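Local coordinates for glucosidase (PDB 5Z3K), which is a beta-glucosidase of glycoside hydrolase family 39 that probably hydrolyses O-glycosidic bonds, at residues K125-V130 and V183-P188; H136-W141 and F145-S150. All blocks are in the same frame, centred on the assembly; numbering follows the deposited sequence.

Contact 1. Residues K125-V130 and V183-P188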
loop_
_atom_site.group_PDB
_atom_site.type_symbol
_atom_site.label_atom_id
_atom_site.label_comp_id
_atom_site.label_asym_id
_atom_site.label_seq_id
_atom_site.Cartn_x
_atom_site.Cartn_y
_atom_site.Cartn_z
ATOM N N LYS A 125 21.608 22.779 7.499
ATOM C CA LYS A 125 22.373 21.667 6.936
ATOM C C LYS A 125 21.468 20.482 6.612
ATOM O O LYS A 125 21.661 19.810 5.592
ATOM C CB LYS A 125 23.495 21.247 7.891
ATOM C CG LYS A 125 24.539 20.298 7.261
ATOM C CD LYS A 125 25.694 20.022 8.204
ATOM C CE LYS A 125 26.893 19.478 7.444
ATOM N NZ LYS A 125 28.128 19.390 8.287
ATOM N N TYR A 126 20.483 20.205 7.472
ATOM C CA TYR A 126 19.492 19.177 7.162
ATOM C C TYR A 126 18.870 19.419 5.785
ATOM O O TYR A 126 18.774 18.508 4.954
ATOM C CB TYR A 126 18.425 19.161 8.265
ATOM C CG TYR A 126 17.396 18.054 8.151
ATOM C CD1 TYR A 126 17.677 16.762 8.602
ATOM C CD2 TYR A 126 16.144 18.303 7.607
ATOM C CE1 TYR A 126 16.717 15.741 8.505
ATOM C CE2 TYR A 126 15.186 17.293 7.508
ATOM C CZ TYR A 126 15.485 16.019 7.960
ATOM O OH TYR A 126 14.544 15.012 7.856
ATOM N N GLU A 127 18.486 20.668 5.514
ATOM C CA GLU A 127 17.852 20.996 4.240
ATOM C C GLU A 127 18.801 20.763 3.061
ATOM O O GLU A 127 18.385 20.227 2.026
ATOM C CB GLU A 127 17.348 22.444 4.278
ATOM C CG GLU A 127 16.625 22.899 3.014
ATOM C CD GLU A 127 15.971 24.270 3.168
ATOM O OE1 GLU A 127 15.876 24.763 4.312
ATOM O OE2 GLU A 127 15.538 24.846 2.147
ATOM N N GLN A 128 20.050 21.136 3.203
ATOM C CA GLN A 128 20.997 20.911 2.154
ATOM C C GLN A 128 21.167 19.403 1.881
ATOM O O GLN A 128 21.223 18.994 0.788
ATOM C CB GLN A 128 22.371 21.471 2.531
ATOM C CG GLN A 128 22.498 22.950 2.670
ATOM C CD GLN A 128 23.953 23.336 2.980
ATOM O OE1 GLN A 128 24.354 23.382 4.111
ATOM N NE2 GLN A 128 24.745 23.502 1.957
ATOM N N VAL A 129 21.210 18.627 2.927
ATOM C CA VAL A 129 21.443 17.196 2.766
ATOM C C VAL A 129 20.222 16.539 2.131
ATOM O O VAL A 129 20.358 15.676 1.257
ATOM C CB VAL A 129 21.837 16.572 4.119
ATOM C CG1 VAL A 129 21.707 15.062 4.095
ATOM C CG2 VAL A 129 23.272 16.975 4.457
ATOM N N VAL A 130 19.013 16.985 2.500
ATOM C CA VAL A 130 17.810 16.453 1.852
ATOM C C VAL A 130 17.817 16.790 0.369
ATOM O O VAL A 130 17.473 15.953 -0.478
ATOM C CB VAL A 130 16.530 16.979 2.529
ATOM C CG1 VAL A 130 15.282 16.589 1.693
ATOM C CG2 VAL A 130 16.412 16.450 3.951
ATOM N N VAL A 183 12.796 19.562 -1.996
ATOM C CA VAL A 183 12.258 18.736 -3.074
ATOM C C VAL A 183 11.831 19.612 -4.248
ATOM O O VAL A 183 12.155 19.333 -5.410
ATOM C CB VAL A 183 11.086 17.883 -2.554
ATOM C CG1 VAL A 183 10.251 17.347 -3.712
ATOM C CG2 VAL A 183 11.595 16.752 -1.665
ATOM N N LYS A 184 11.103 20.693 -3.959
ATOM C CA LYS A 184 10.592 21.544 -5.029
ATOM C C LYS A 184 11.707 22.331 -5.706
ATOM O O LYS A 184 11.606 22.646 -6.896
ATOM C CB LYS A 184 9.533 22.491 -4.473
ATOM C CG LYS A 184 8.275 21.786 -3.977
ATOM C CD LYS A 184 7.579 21.045 -5.108
ATOM C CE LYS A 184 6.186 20.606 -4.703
ATOM N NZ LYS A 184 5.516 19.912 -5.822
ATOM N N ARG A 185 12.770 22.655 -4.969
ATOM C CA ARG A 185 13.921 23.313 -5.578
ATOM C C ARG A 185 14.584 22.409 -6.614
ATOM O O ARG A 185 15.056 22.882 -7.655
ATOM C CB ARG A 185 14.911 23.725 -4.486
ATOM C CG ARG A 185 16.191 24.388 -4.963
ATOM C CD ARG A 185 17.026 24.842 -3.760
ATOM N NE ARG A 185 16.207 25.534 -2.764
ATOM C CZ ARG A 185 16.132 25.210 -1.472
ATOM N NH1 ARG A 185 16.828 24.190 -0.982
ATOM N NH2 ARG A 185 15.353 25.917 -0.664
ATOM N N VAL A 186 14.619 21.100 -6.359
ATOM C CA VAL A 186 15.266 20.199 -7.305
ATOM C C VAL A 186 14.428 20.064 -8.568
ATOM O O VAL A 186 14.944 20.128 -9.690
ATOM C CB VAL A 186 15.520 18.833 -6.647
ATOM C CG1 VAL A 186 16.004 17.820 -7.697
ATOM C CG2 VAL A 186 16.502 18.974 -5.508
ATOM N N ASP A 187 13.128 19.896 -8.403
ATOM C CA ASP A 187 12.216 19.682 -9.511
ATOM C C ASP A 187 10.792 19.962 -9.047
ATOM O O ASP A 187 10.250 19.223 -8.212
ATOM C CB ASP A 187 12.364 18.253 -10.033
ATOM C CG ASP A 187 11.475 17.959 -11.223
ATOM O OD1 ASP A 187 10.796 18.874 -11.745
ATOM O OD2 ASP A 187 11.454 16.786 -11.641
ATOM N N PRO A 188 10.165 21.029 -9.549
ATOM C CA PRO A 188 8.780 21.327 -9.145
ATOM C C PRO A 188 7.800 20.207 -9.453
ATOM O O PRO A 188 6.736 20.155 -8.829
ATOM C CB PRO A 188 8.446 22.595 -9.946
ATOM C CG PRO A 188 9.766 23.206 -10.272
ATOM C CD PRO A 188 10.735 22.073 -10.420
#
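Glu127 and Arg185 meet across the gap between two adjacent outer helices of the TIM barrel, helix 123-138 after strand 104-109 and helix 169-186 after strand 151-154. The carboxylate oxygen OE2 faces the edge of the guanidinium and takes NH2 of Arg185 at 3.0 Å, an almost straight bond (165°) lying in the guanidinium plane. The two flat groups are nearly coplanar, yet the side chains that carry them cross at about a right angle. Glu127 reaches out fully extended, with CG anti to the backbone N (chi1 -178°). Arg185 starts the same way but bends at chi3 (-46°), which swings the guanidinium round to present its edge. For each the stronger partner lies outside this pair: Glu127 OE1 makes a salt bridge with Arg181, one turn back from Arg185 on its helix, and Arg185 NH1 makes one with Glu131, one turn on from Glu127. An alanine in place of Glu127 removes the carboxylate both arginines share, and would probably leave Arg181 without this mate and Arg185 held by Glu131 alone of the two acids, freer to turn. Below this surface network Val130 packs on Ala182 and Val183 on Val134. The same OE2 also draws a weak second bond from Arg185 NH1, at 3.4 Å.

Contact 2. Residues H136-W141 and F145-S150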
loop_
_atom_site.group_PDB
_atom_site.type_symbol
_atom_site.label_atom_id
_atom_site.label_comp_id
_atom_site.label_asym_id
_atom_site.label_seq_id
_atom_site.Cartn_x
_atom_site.Cartn_y
_atom_site.Cartn_z
ATOM N N HIS A 136 20.430 13.261 -5.998
ATOM C CA HIS A 136 21.037 11.972 -6.307
ATOM C C HIS A 136 20.032 11.028 -6.961
ATOM O O HIS A 136 20.384 10.285 -7.885
ATOM C CB HIS A 136 21.622 11.358 -5.035
ATOM C CG HIS A 136 22.174 9.987 -5.224
ATOM N ND1 HIS A 136 23.405 9.749 -5.806
ATOM C CD2 HIS A 136 21.668 8.774 -4.902
ATOM C CE1 HIS A 136 23.630 8.448 -5.835
ATOM N NE2 HIS A 136 22.589 7.833 -5.297
ATOM N N TYR A 137 18.776 11.045 -6.519
ATOM C CA TYR A 137 17.806 10.098 -7.055
ATOM C C TYR A 137 16.953 10.660 -8.184
ATOM O O TYR A 137 16.221 9.894 -8.814
ATOM C CB TYR A 137 16.913 9.559 -5.928
ATOM C CG TYR A 137 17.714 8.621 -5.052
ATOM C CD1 TYR A 137 18.205 7.424 -5.569
ATOM C CD2 TYR A 137 18.051 8.961 -3.745
ATOM C CE1 TYR A 137 18.966 6.571 -4.801
ATOM C CE2 TYR A 137 18.819 8.107 -2.962
ATOM C CZ TYR A 137 19.272 6.914 -3.493
ATOM O OH TYR A 137 20.065 6.066 -2.738
ATOM N N VAL A 138 17.047 11.961 -8.481
ATOM C CA VAL A 138 16.237 12.587 -9.515
ATOM C C VAL A 138 17.083 13.150 -10.652
ATOM O O VAL A 138 16.698 13.043 -11.823
ATOM C CB VAL A 138 15.322 13.681 -8.923
ATOM C CG1 VAL A 138 14.563 14.404 -10.037
ATOM C CG2 VAL A 138 14.336 13.068 -7.917
ATOM N N CYS A 139 18.243 13.741 -10.342
ATOM C CA CYS A 139 19.059 14.435 -11.338
ATOM C C CYS A 139 20.423 13.787 -11.564
ATOM O O CYS A 139 21.307 14.425 -12.140
ATOM C CB CYS A 139 19.250 15.904 -10.935
ATOM S SG CYS A 139 17.699 16.757 -10.597
ATOM N N GLY A 140 20.628 12.548 -11.124
ATOM C CA GLY A 140 21.909 11.892 -11.339
ATOM C C GLY A 140 23.071 12.377 -10.494
ATOM O O GLY A 140 24.205 11.959 -10.745
ATOM N N TRP A 141 22.832 13.225 -9.492
ATOM C CA TRP A 141 23.913 13.783 -8.683
ATOM C C TRP A 141 24.666 12.691 -7.932
ATOM O O TRP A 141 24.063 11.764 -7.387
ATOM C CB TRP A 141 23.335 14.800 -7.693
ATOM C CG TRP A 141 24.329 15.615 -6.927
ATOM C CD1 TRP A 141 24.899 16.794 -7.323
ATOM C CD2 TRP A 141 24.845 15.342 -5.613
ATOM N NE1 TRP A 141 25.750 17.259 -6.348
ATOM C CE2 TRP A 141 25.734 16.388 -5.289
ATOM C CE3 TRP A 141 24.643 14.315 -4.682
ATOM C CZ2 TRP A 141 26.424 16.436 -4.072
ATOM C CZ3 TRP A 141 25.324 14.358 -3.481
ATOM C CH2 TRP A 141 26.207 15.419 -3.181
ATOM N N PHE A 145 20.624 8.512 -10.008
ATOM C CA PHE A 145 19.587 8.076 -10.924
ATOM C C PHE A 145 18.903 9.284 -11.541
ATOM O O PHE A 145 18.867 10.363 -10.947
ATOM C CB PHE A 145 18.533 7.234 -10.199
ATOM C CG PHE A 145 19.068 5.959 -9.598
ATOM C CD1 PHE A 145 19.816 5.978 -8.429
ATOM C CD2 PHE A 145 18.787 4.741 -10.188
ATOM C CE1 PHE A 145 20.291 4.798 -7.870
ATOM C CE2 PHE A 145 19.256 3.559 -9.634
ATOM C CZ PHE A 145 20.005 3.591 -8.477
ATOM N N GLU A 146 18.333 9.083 -12.723
ATOM C CA GLU A 146 17.487 10.081 -13.360
ATOM C C GLU A 146 16.027 9.720 -13.100
ATOM O O GLU A 146 15.578 8.629 -13.473
ATOM C CB GLU A 146 17.762 10.169 -14.862
ATOM C CG GLU A 146 19.218 10.479 -15.230
ATOM C CD GLU A 146 19.672 11.882 -14.826
ATOM O OE1 GLU A 146 20.888 12.069 -14.617
ATOM O OE2 GLU A 146 18.832 12.803 -14.727
ATOM N N ASN A 147 15.300 10.626 -12.446
ATOM C CA ASN A 147 13.845 10.508 -12.315
ATOM C C ASN A 147 13.415 9.196 -11.660
ATOM O O ASN A 147 12.421 8.590 -12.052
ATOM C CB ASN A 147 13.175 10.670 -13.675
ATOM C CG ASN A 147 13.306 12.062 -14.184
ATOM O OD1 ASN A 147 13.353 12.986 -13.385
ATOM N ND2 ASN A 147 13.382 12.237 -15.498
ATOM N N ALA A 148 14.138 8.771 -10.630
ATOM C CA ALA A 148 13.831 7.479 -10.030
ATOM C C ALA A 148 12.792 7.558 -8.922
ATOM O O ALA A 148 12.145 6.547 -8.630
ATOM C CB ALA A 148 15.108 6.826 -9.488
ATOM N N VAL A 149 12.605 8.722 -8.306
ATOM C CA VAL A 149 11.731 8.870 -7.144
ATOM C C VAL A 149 10.756 10.000 -7.427
ATOM O O VAL A 149 11.150 11.176 -7.447
ATOM C CB VAL A 149 12.529 9.145 -5.859
ATOM C CG1 VAL A 149 11.595 9.300 -4.675
ATOM C CG2 VAL A 149 13.506 8.026 -5.618
ATOM N N SER A 150 9.476 9.657 -7.601
ATOM C CA SER A 150 8.463 10.645 -7.939
ATOM C C SER A 150 7.790 11.263 -6.721
ATOM O O SER A 150 7.232 12.361 -6.830
ATOM C CB SER A 150 7.389 10.009 -8.827
ATOM O OG SER A 150 6.708 8.985 -8.119
#
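His136 and Phe145 begin a set of four backbone hydrogen bonds between the segments. Phe145 N gives a bond to His136 O at 2.8 Å, Ala148 N to Tyr137 O, and Asn147 N to Val138 O, so three successive carbonyls at the end of the helix find donors in the returning chain. Traffic in the other direction comes from Gly140 N, which meets Phe145 O from well above its carbonyl plane. Between these bonds Cys139 and Glu146 form a single beta bridge.

All this is the turn-round of a beta/alpha barrel: helix 123-138 ends, and after a short turn the chain crosses its C-terminal end on the way into strand 151-154.

Among the apolar contacts, the Tyr137 and Phe145 rings lie side by side and point the same way. Their planes are 26° apart, but the rings are slid so far that they barely overlap, touching through CD1 and CD1 at 3.6 Å. A face of Tyr137 is taken by its neighbour, with His136 CD2 3.3 Å above the ring centre. Val149 sends CG2 against Tyr137 CB and also packs on Ile105 and Phe107 of the barrel wall.

As for polar side chains, His136 ND1 bonds to Trp141 O at 2.6 Å, and its NE2 reaches Asp92. Glu146 folds back at chi2 (-67°), bringing OE1 to 3.4 Å from Gly140 CA, where a CB would run into it.

Both contacts use helix 123-138: contact 1 ties its early turns to the next outer helix, 169-186, while contact 2 finishes its C-terminal end against the chain that returns to the barrel. Contact 1 is a surface contact, carried by one pair of charged side chains. Contact 2 is partly buried and nearly four times as large in area (437 against 111 Å²), relying on backbone hydrogen bonds, aromatic rings and valines. Their centres are about 13 Å apart, and they touch where helix 169-186 ends: Val186 CG1 packs on Cys139 SG at 3.5 Å, and Asp187 OD2 comes within 4.2 Å of Val138 CG1.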